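Long-range contacts in type III secretion system effector HopBA1 (Pseudomonas syringae pv. aptata, PDB 5T09), which acts as a bacterial virulence factor that the Arabidopsis resistance protein RBA1 recognises, enhancing RBA1 self-association and so triggering plant cell death: residues H56-L64 / H231-N239; A75-F84 / A182-H193. All coordinates share one frame; numbering follows the deposited sequence.

Interaction 1 (H56-L64 / H231-N239)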
loop_
_atom_site.group_PDB
_atom_site.type_symbol
_atom_site.label_atom_id
_atom_site.label_comp_id
_atom_site.label_asym_id
_atom_site.label_seq_id
_atom_site.Cartn_x
_atom_site.Cartn_y
_atom_site.Cartn_z
ATOM N N HIS A 56 -6.345 6.368 4.228
ATOM C CA HIS A 56 -7.486 5.539 4.587
ATOM C C HIS A 56 -8.782 6.294 4.320
ATOM O O HIS A 56 -8.940 7.445 4.731
ATOM C CB HIS A 56 -7.407 5.129 6.059
ATOM C CG HIS A 56 -6.125 4.454 6.439
ATOM N ND1 HIS A 56 -5.449 3.600 5.595
ATOM C CD2 HIS A 56 -5.395 4.512 7.579
ATOM C CE1 HIS A 56 -4.360 3.157 6.199
ATOM N NE2 HIS A 56 -4.304 3.695 7.404
ATOM N N GLY A 57 -9.704 5.646 3.617
ATOM C CA GLY A 57 -11.006 6.210 3.339
ATOM C C GLY A 57 -11.156 6.808 1.956
ATOM O O GLY A 57 -12.287 7.095 1.545
ATOM N N LYS A 58 -10.061 6.994 1.225
ATOM C CA LYS A 58 -10.103 7.646 -0.078
ATOM C C LYS A 58 -10.312 6.592 -1.158
ATOM O O LYS A 58 -9.475 5.701 -1.334
ATOM C CB LYS A 58 -8.819 8.439 -0.322
ATOM C CG LYS A 58 -8.587 9.570 0.675
ATOM C CD LYS A 58 -9.707 10.603 0.644
ATOM C CE LYS A 58 -9.397 11.767 1.569
ATOM N NZ LYS A 58 -10.471 12.790 1.566
ATOM N N LEU A 59 -11.427 6.708 -1.883
ATOM C CA LEU A 59 -11.825 5.684 -2.846
ATOM C C LEU A 59 -10.853 5.581 -4.018
ATOM O O LEU A 59 -10.695 4.500 -4.595
ATOM C CB LEU A 59 -13.232 5.990 -3.364
ATOM C CG LEU A 59 -14.334 6.045 -2.301
ATOM C CD1 LEU A 59 -15.576 6.733 -2.839
ATOM C CD2 LEU A 59 -14.674 4.649 -1.818
ATOM N N PHE A 60 -10.201 6.685 -4.389
ATOM C CA PHE A 60 -9.388 6.690 -5.603
ATOM C C PHE A 60 -8.298 5.627 -5.560
ATOM O O PHE A 60 -7.998 4.998 -6.581
ATOM C CB PHE A 60 -8.766 8.071 -5.812
ATOM C CG PHE A 60 -7.770 8.120 -6.934
ATOM C CD1 PHE A 60 -8.183 8.358 -8.236
ATOM C CD2 PHE A 60 -6.419 7.925 -6.689
ATOM C CE1 PHE A 60 -7.272 8.401 -9.269
ATOM C CE2 PHE A 60 -5.503 7.968 -7.720
ATOM C CZ PHE A 60 -5.929 8.205 -9.011
ATOM N N ILE A 61 -7.688 5.416 -4.397
ATOM C CA ILE A 61 -6.489 4.588 -4.289
ATOM C C ILE A 61 -6.842 3.120 -4.506
ATOM O O ILE A 61 -6.234 2.472 -5.370
ATOM C CB ILE A 61 -5.785 4.831 -2.943
ATOM C CG1 ILE A 61 -5.251 6.268 -2.910
ATOM C CG2 ILE A 61 -4.641 3.845 -2.734
ATOM C CD1 ILE A 61 -4.764 6.741 -1.562
ATOM N N PRO A 62 -7.796 2.543 -3.768
ATOM C CA PRO A 62 -8.168 1.146 -4.052
ATOM C C PRO A 62 -8.754 0.950 -5.440
ATOM O O PRO A 62 -8.546 -0.109 -6.043
ATOM C CB PRO A 62 -9.187 0.818 -2.949
ATOM C CG PRO A 62 -9.667 2.136 -2.451
ATOM C CD PRO A 62 -8.503 3.066 -2.587
ATOM N N LYS A 63 -9.483 1.933 -5.969
ATOM C CA LYS A 63 -9.962 1.837 -7.347
ATOM C C LYS A 63 -8.798 1.773 -8.325
ATOM O O LYS A 63 -8.832 1.010 -9.298
ATOM C CB LYS A 63 -10.859 3.027 -7.682
ATOM C CG LYS A 63 -12.287 2.909 -7.179
ATOM C CD LYS A 63 -13.119 4.140 -7.547
ATOM C CE LYS A 63 -13.222 4.340 -9.058
ATOM N NZ LYS A 63 -14.116 5.481 -9.414
ATOM N N LEU A 64 -7.764 2.582 -8.091
ATOM C CA LEU A 64 -6.590 2.550 -8.955
ATOM C C LEU A 64 -5.958 1.164 -8.969
ATOM O O LEU A 64 -5.596 0.648 -10.032
ATOM C CB LEU A 64 -5.577 3.598 -8.495
ATOM C CG LEU A 64 -4.218 3.569 -9.201
ATOM C CD1 LEU A 64 -4.389 3.758 -10.700
ATOM C CD2 LEU A 64 -3.302 4.633 -8.621
ATOM N N HIS A 231 8.603 9.512 -3.559
ATOM C CA HIS A 231 9.375 9.773 -4.766
ATOM C C HIS A 231 8.531 10.318 -5.910
ATOM O O HIS A 231 8.999 11.185 -6.655
ATOM C CB HIS A 231 10.082 8.499 -5.226
ATOM C CG HIS A 231 11.076 7.970 -4.239
ATOM N ND1 HIS A 231 10.761 6.995 -3.317
ATOM C CD2 HIS A 231 12.375 8.285 -4.023
ATOM C CE1 HIS A 231 11.825 6.727 -2.581
ATOM N NE2 HIS A 231 12.817 7.498 -2.988
ATOM N N ILE A 232 7.305 9.824 -6.084
ATOM C CA ILE A 232 6.406 10.336 -7.111
ATOM C C ILE A 232 5.022 10.518 -6.510
ATOM O O ILE A 232 4.613 9.788 -5.602
ATOM C CB ILE A 232 6.341 9.418 -8.356
ATOM C CG1 ILE A 232 5.855 8.014 -7.989
ATOM C CG2 ILE A 232 7.705 9.355 -9.035
ATOM C CD1 ILE A 232 5.464 7.182 -9.197
ATOM N N VAL A 233 4.301 11.508 -7.027
ATOM C CA VAL A 233 2.949 11.822 -6.587
ATOM C C VAL A 233 2.005 11.538 -7.745
ATOM O O VAL A 233 2.206 12.045 -8.855
ATOM C CB VAL A 233 2.827 13.287 -6.132
ATOM C CG1 VAL A 233 1.483 13.516 -5.448
ATOM C CG2 VAL A 233 3.979 13.666 -5.212
ATOM N N ILE A 234 0.987 10.723 -7.490
ATOM C CA ILE A 234 -0.044 10.413 -8.472
ATOM C C ILE A 234 -1.225 11.339 -8.214
ATOM O O ILE A 234 -1.751 11.393 -7.095
ATOM C CB ILE A 234 -0.462 8.935 -8.397
ATOM C CG1 ILE A 234 0.650 8.054 -8.977
ATOM C CG2 ILE A 234 -1.790 8.704 -9.135
ATOM C CD1 ILE A 234 0.369 6.566 -8.926
ATOM N N ALA A 235 -1.637 12.069 -9.246
ATOM C CA ALA A 235 -2.777 12.965 -9.135
ATOM C C ALA A 235 -4.069 12.161 -9.179
ATOM O O ALA A 235 -4.259 11.322 -10.065
ATOM C CB ALA A 235 -2.755 13.998 -10.261
ATOM N N GLY A 236 -4.951 12.411 -8.216
ATOM C CA GLY A 236 -6.205 11.688 -8.137
ATOM C C GLY A 236 -7.379 12.564 -7.760
ATOM O O GLY A 236 -7.261 13.791 -7.701
ATOM N N GLU A 237 -8.520 11.938 -7.496
ATOM C CA GLU A 237 -9.752 12.635 -7.163
ATOM C C GLU A 237 -10.118 12.362 -5.712
ATOM O O GLU A 237 -10.007 11.226 -5.237
ATOM C CB GLU A 237 -10.901 12.185 -8.067
ATOM C CG GLU A 237 -10.576 12.145 -9.553
ATOM C CD GLU A 237 -11.383 11.092 -10.288
ATOM O OE1 GLU A 237 -11.160 9.889 -10.033
ATOM O OE2 GLU A 237 -12.246 11.466 -11.109
ATOM N N ASP A 238 -10.554 13.403 -5.010
ATOM C CA ASP A 238 -11.084 13.217 -3.671
ATOM C C ASP A 238 -12.473 12.585 -3.755
ATOM O O ASP A 238 -13.105 12.554 -4.814
ATOM C CB ASP A 238 -11.144 14.553 -2.929
ATOM C CG ASP A 238 -11.133 14.384 -1.424
ATOM O OD1 ASP A 238 -11.255 13.236 -0.949
ATOM O OD2 ASP A 238 -11.006 15.403 -0.713
ATOM N N ASN A 239 -12.946 12.070 -2.625
ATOM C CA ASN A 239 -14.264 11.443 -2.580
ATOM C C ASN A 239 -15.344 12.429 -3.023
ATOM O O ASN A 239 -16.069 12.175 -3.987
ATOM C CB ASN A 239 -14.576 10.925 -1.176
ATOM C CG ASN A 239 -13.710 9.745 -0.779
ATOM O OD1 ASN A 239 -13.107 9.084 -1.626
ATOM N ND2 ASN A 239 -13.651 9.469 0.515
HETATM O O HOH W 1 -10.859 9.552 -3.365
#

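Interaction 2 (A75-F84 / A182-H193)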
loop_
_atom_site.group_PDB
_atom_site.type_symbol
_atom_site.label_atom_id
_atom_site.label_comp_id
_atom_site.label_asym_id
_atom_site.label_seq_id
_atom_site.Cartn_x
_atom_site.Cartn_y
_atom_site.Cartn_z
ATOM N N ALA A 75 3.510 -6.716 -15.602
ATOM C CA ALA A 75 4.753 -5.980 -15.411
ATOM C C ALA A 75 5.748 -6.719 -14.527
ATOM O O ALA A 75 6.897 -6.279 -14.420
ATOM C CB ALA A 75 4.457 -4.604 -14.811
ATOM N N GLY A 76 5.339 -7.819 -13.893
ATOM C CA GLY A 76 6.209 -8.589 -13.026
ATOM C C GLY A 76 5.834 -8.555 -11.560
ATOM O O GLY A 76 6.570 -9.118 -10.741
ATOM N N VAL A 77 4.722 -7.919 -11.198
ATOM C CA VAL A 77 4.286 -7.858 -9.806
ATOM C C VAL A 77 3.603 -9.178 -9.468
ATOM O O VAL A 77 2.528 -9.482 -9.989
ATOM C CB VAL A 77 3.348 -6.669 -9.560
ATOM C CG1 VAL A 77 2.881 -6.641 -8.104
ATOM C CG2 VAL A 77 4.039 -5.363 -9.928
ATOM N N ASP A 78 4.230 -9.967 -8.596
ATOM C CA ASP A 78 3.679 -11.243 -8.166
ATOM C C ASP A 78 3.171 -11.228 -6.731
ATOM O O ASP A 78 2.587 -12.224 -6.289
ATOM C CB ASP A 78 4.737 -12.347 -8.307
ATOM C CG ASP A 78 5.234 -12.501 -9.731
ATOM O OD1 ASP A 78 4.404 -12.443 -10.661
ATOM O OD2 ASP A 78 6.455 -12.676 -9.920
ATOM N N HIS A 79 3.363 -10.133 -6.000
ATOM C CA HIS A 79 3.075 -10.108 -4.574
ATOM C C HIS A 79 2.554 -8.735 -4.183
ATOM O O HIS A 79 3.142 -7.715 -4.559
ATOM C CB HIS A 79 4.332 -10.443 -3.765
ATOM C CG HIS A 79 4.106 -10.477 -2.287
ATOM N ND1 HIS A 79 4.980 -9.904 -1.389
ATOM C CD2 HIS A 79 3.112 -11.023 -1.549
ATOM C CE1 HIS A 79 4.531 -10.090 -0.162
ATOM N NE2 HIS A 79 3.398 -10.765 -0.230
ATOM N N LEU A 80 1.457 -8.720 -3.428
ATOM C CA LEU A 80 0.880 -7.497 -2.879
ATOM C C LEU A 80 0.700 -7.692 -1.380
ATOM O O LEU A 80 -0.137 -8.492 -0.948
ATOM C CB LEU A 80 -0.449 -7.163 -3.556
ATOM C CG LEU A 80 -1.244 -6.001 -2.960
ATOM C CD1 LEU A 80 -0.487 -4.688 -3.093
ATOM C CD2 LEU A 80 -2.607 -5.917 -3.628
ATOM N N ALA A 81 1.479 -6.963 -0.590
ATOM C CA ALA A 81 1.474 -7.077 0.863
ATOM C C ALA A 81 0.783 -5.849 1.439
ATOM O O ALA A 81 1.185 -4.714 1.151
ATOM C CB ALA A 81 2.902 -7.207 1.387
ATOM N N VAL A 82 -0.261 -6.066 2.243
ATOM C CA VAL A 82 -1.177 -4.993 2.619
ATOM C C VAL A 82 -1.284 -4.883 4.134
ATOM O O VAL A 82 -1.281 -5.893 4.851
ATOM C CB VAL A 82 -2.572 -5.199 1.993
ATOM C CG1 VAL A 82 -2.443 -5.369 0.488
ATOM C CG2 VAL A 82 -3.292 -6.392 2.624
ATOM N N GLU A 83 -1.403 -3.641 4.610
ATOM C CA GLU A 83 -1.607 -3.370 6.030
ATOM C C GLU A 83 -2.953 -3.887 6.521
ATOM O O GLU A 83 -3.108 -4.170 7.713
ATOM C CB GLU A 83 -1.515 -1.865 6.286
ATOM C CG GLU A 83 -1.890 -1.444 7.706
ATOM C CD GLU A 83 -1.928 0.062 7.895
ATOM O OE1 GLU A 83 -1.910 0.800 6.889
ATOM O OE2 GLU A 83 -1.990 0.508 9.062
ATOM N N PHE A 84 -3.932 -4.012 5.632
ATOM C CA PHE A 84 -5.301 -4.269 6.062
ATOM C C PHE A 84 -5.481 -5.657 6.663
ATOM O O PHE A 84 -6.510 -5.910 7.297
ATOM C CB PHE A 84 -6.243 -4.073 4.879
ATOM C CG PHE A 84 -5.990 -2.802 4.120
ATOM C CD1 PHE A 84 -6.137 -1.574 4.741
ATOM C CD2 PHE A 84 -5.593 -2.835 2.794
ATOM C CE1 PHE A 84 -5.895 -0.401 4.053
ATOM C CE2 PHE A 84 -5.355 -1.668 2.097
ATOM C CZ PHE A 84 -5.505 -0.447 2.727
ATOM N N ALA A 182 8.637 -14.183 -5.535
ATOM C CA ALA A 182 8.102 -13.040 -6.260
ATOM C C ALA A 182 9.211 -12.303 -7.002
ATOM O O ALA A 182 10.278 -12.029 -6.442
ATOM C CB ALA A 182 7.392 -12.087 -5.300
ATOM N N ASN A 183 8.959 -11.991 -8.270
ATOM C CA ASN A 183 9.835 -11.079 -8.994
ATOM C C ASN A 183 9.779 -9.686 -8.374
ATOM O O ASN A 183 10.775 -9.185 -7.840
ATOM C CB ASN A 183 9.434 -11.035 -10.470
ATOM C CG ASN A 183 10.546 -10.531 -11.363
ATOM O OD1 ASN A 183 11.704 -10.925 -11.213
ATOM N ND2 ASN A 183 10.203 -9.652 -12.300
ATOM N N LYS A 184 8.608 -9.058 -8.416
ATOM C CA LYS A 184 8.397 -7.737 -7.847
ATOM C C LYS A 184 7.240 -7.782 -6.860
ATOM O O LYS A 184 6.324 -8.601 -6.992
ATOM C CB LYS A 184 8.105 -6.711 -8.941
ATOM C CG LYS A 184 9.156 -6.676 -10.025
ATOM C CD LYS A 184 8.791 -5.698 -11.114
ATOM C CE LYS A 184 9.912 -5.560 -12.123
ATOM N NZ LYS A 184 9.544 -4.615 -13.201
ATOM N N SER A 185 7.292 -6.894 -5.869
ATOM C CA SER A 185 6.271 -6.812 -4.836
ATOM C C SER A 185 5.841 -5.365 -4.645
ATOM O O SER A 185 6.604 -4.431 -4.906
ATOM C CB SER A 185 6.779 -7.376 -3.501
ATOM O OG SER A 185 5.753 -7.368 -2.530
ATOM N N ILE A 186 4.600 -5.195 -4.196
ATOM C CA ILE A 186 4.077 -3.901 -3.778
ATOM C C ILE A 186 3.653 -4.023 -2.324
ATOM O O ILE A 186 3.003 -5.004 -1.940
ATOM C CB ILE A 186 2.895 -3.448 -4.655
ATOM C CG1 ILE A 186 3.375 -3.171 -6.078
ATOM C CG2 ILE A 186 2.224 -2.203 -4.061
ATOM C CD1 ILE A 186 2.259 -2.961 -7.078
ATOM N N VAL A 187 4.029 -3.034 -1.518
ATOM C CA VAL A 187 3.590 -2.919 -0.134
ATOM C C VAL A 187 2.618 -1.753 -0.053
ATOM O O VAL A 187 2.955 -0.626 -0.435
ATOM C CB VAL A 187 4.779 -2.723 0.823
ATOM C CG1 VAL A 187 4.306 -2.327 2.217
ATOM C CG2 VAL A 187 5.609 -3.991 0.884
ATOM N N TRP A 188 1.417 -2.026 0.451
ATOM C CA TRP A 188 0.322 -1.061 0.487
ATOM C C TRP A 188 -0.056 -0.845 1.946
ATOM O O TRP A 188 -0.540 -1.767 2.611
ATOM C CB TRP A 188 -0.859 -1.573 -0.338
ATOM C CG TRP A 188 -2.057 -0.675 -0.379
ATOM C CD1 TRP A 188 -2.121 0.642 -0.033
ATOM C CD2 TRP A 188 -3.371 -1.044 -0.804
ATOM N NE1 TRP A 188 -3.399 1.117 -0.220
ATOM C CE2 TRP A 188 -4.185 0.099 -0.694
ATOM C CE3 TRP A 188 -3.938 -2.234 -1.271
ATOM C CZ2 TRP A 188 -5.538 0.085 -1.027
ATOM C CZ3 TRP A 188 -5.278 -2.245 -1.603
ATOM C CH2 TRP A 188 -6.064 -1.095 -1.476
ATOM N N GLY A 189 0.182 0.365 2.442
ATOM C CA GLY A 189 -0.070 0.681 3.835
ATOM C C GLY A 189 -0.132 2.178 4.025
ATOM O O GLY A 189 0.151 2.957 3.110
ATOM N N GLY A 190 -0.505 2.574 5.240
ATOM C CA GLY A 190 -0.678 3.979 5.563
ATOM C C GLY A 190 0.519 4.833 5.206
ATOM O O GLY A 190 1.651 4.521 5.586
ATOM N N ALA A 191 0.266 5.936 4.495
ATOM C CA ALA A 191 1.347 6.771 3.982
ATOM C C ALA A 191 2.222 7.327 5.099
ATOM O O ALA A 191 3.410 7.590 4.879
ATOM C CB ALA A 191 0.768 7.914 3.149
ATOM N N GLY A 192 1.663 7.518 6.296
ATOM C CA GLY A 192 2.465 7.999 7.408
ATOM C C GLY A 192 3.661 7.114 7.706
ATOM O O GLY A 192 4.668 7.582 8.239
ATOM N N HIS A 193 3.572 5.830 7.365
ATOM C CA HIS A 193 4.672 4.910 7.617
ATOM C C HIS A 193 5.822 5.091 6.637
ATOM O O HIS A 193 6.925 4.598 6.898
ATOM C CB HIS A 193 4.166 3.466 7.558
ATOM C CG HIS A 193 3.233 3.112 8.674
ATOM N ND1 HIS A 193 3.599 2.289 9.718
ATOM C CD2 HIS A 193 1.951 3.478 8.915
ATOM C CE1 HIS A 193 2.581 2.159 10.550
ATOM N NE2 HIS A 193 1.571 2.874 10.088
#

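Interaction 1 (H56-L64 / H231-N239)
Gly-57 to Phe-60 and Gly-236 to Asn-239 run past each other at the N-terminal approach to helix 60-74, the CA atoms of Phe-60 and Glu-237 lying 6.2 Å apart. Helix segment 60-64 stands almost square to strand 232-235, at 95° with the axes 11.4 Å apart, so the tail beyond the strand makes most of the contact. Asn-239 uses both ends of its amide: ND2 donates to Gly-57 O, and OD1 accepts from Leu-59 N at 2.9 Å on an in-plane lone pair, the N-H pointing straight at it (177°). Two such bonds fix the rotation of the amide. A water carries the link further, accepting from Phe-60 N and donating to Asn-239 OD1 and Glu-237 O. The tail leaves strand 232-235, which pairs in parallel with strand 209-214 in the alpha/beta, EreA/ChaN-like fold, and closes over the turn between strand 49-54 and helix 60-74. The ring of Phe-60 is swung toward the tail with CG opposite the backbone N (chi1 172°), and Gly-236 CA sits over the centre of one face, 3.6 Å from the centroid, in a CH-pi contact. Ile-234 CG2 meets the edge of this ring, 4.0 Å from Phe-60 CE2. One turn on, Leu-64 CD2 and Ile-234 CD1 meet tip to tip at 4.2 Å, with Val-37, Thr-39 and Leu-40 of helix 36-46 packed against them. The bent chain of Lys-58 brings NZ within 2.7 Å of Asp-238 OD1 in a salt bridge on the syn side; Asn-239 N donates to the same oxygen from above the carboxylate plane.

Interaction 2 (A75-F84 / A182-H193)
Phe-84 drives the edge of its ring into the face of Trp-188, a T-shaped pair with planes at 87° and centroids 4.7 Å apart. Phe-84 CE2 leads, with CZ beside it; CE2 lies 3.5 Å from Trp-188 CE2, over the centre of the six-membered ring of the indole. Trp-188 extends from its strand with CG opposite the backbone N (chi1 180°), which also puts its six-membered ring beside Val-82, whose CG1 lies 3.9 Å from Trp-188 CE3; NE1 is hydrogen-bonded to Asp-54 OD1 of strand 49-54. On the same face of the sheet, Leu-80 CD1 rests on Ile-186 CG2, and Val-77 CG1 meets Ile-186 CD1 as the two side chains cross nearly at right angles. Helices 60-74 and 117-132 cover this apolar face.

These side chains ride on two adjacent, parallel, interior strands, 77-82 and 184-190, with 136-141 and 49-54 beyond them. Backbone bonds link them in parallel register, from His-79 O accepting Ile-186 N to Glu-83 N donating to Trp-188 O, while a beta bulge near Asp-78 shifts the pairing by one residue. On the opposite face, His-79 ND1 makes a weak bond to Ser-185 OG, and its NE2 reaches Ser-138.

Polar side chains also tie the strands together near both ends. Asp-78 OD2 accepts Asn-183 N at 3.1 Å, its other oxygen being paired with Lys-73. Beyond the last backbone pair, the extended chain of Glu-83 carries OE1 to Gly-190 N, 2.8 Å away, and OE2 forms a salt bridge with Arg-162. A peptide N-H on one oxygen and an arginine on the other thus hold the buried carboxylate in position beside Gly-190.

Two ways of tying distant chain segments together meet in one alpha/beta domain. Interaction 2 joins two neighbouring parallel strands, deep in the fold; interaction 1, its centre about 15 Å away, brings the end of the chain back to helix 60-74. Both segments of interaction 2 fall between the two halves of interaction 1 in the sequence, and strand 232-235 belongs to the same sheet as 77-82 and 184-190. The two touch where Ile-61 and Pro-62 pack on Trp-188 and where His-56 CE1 lies 3.5 Å from Glu-83 OE1. One helix therefore faces the sheet's interior strands while its N-terminal end receives the C-terminal tail, linking the core to the chain's end.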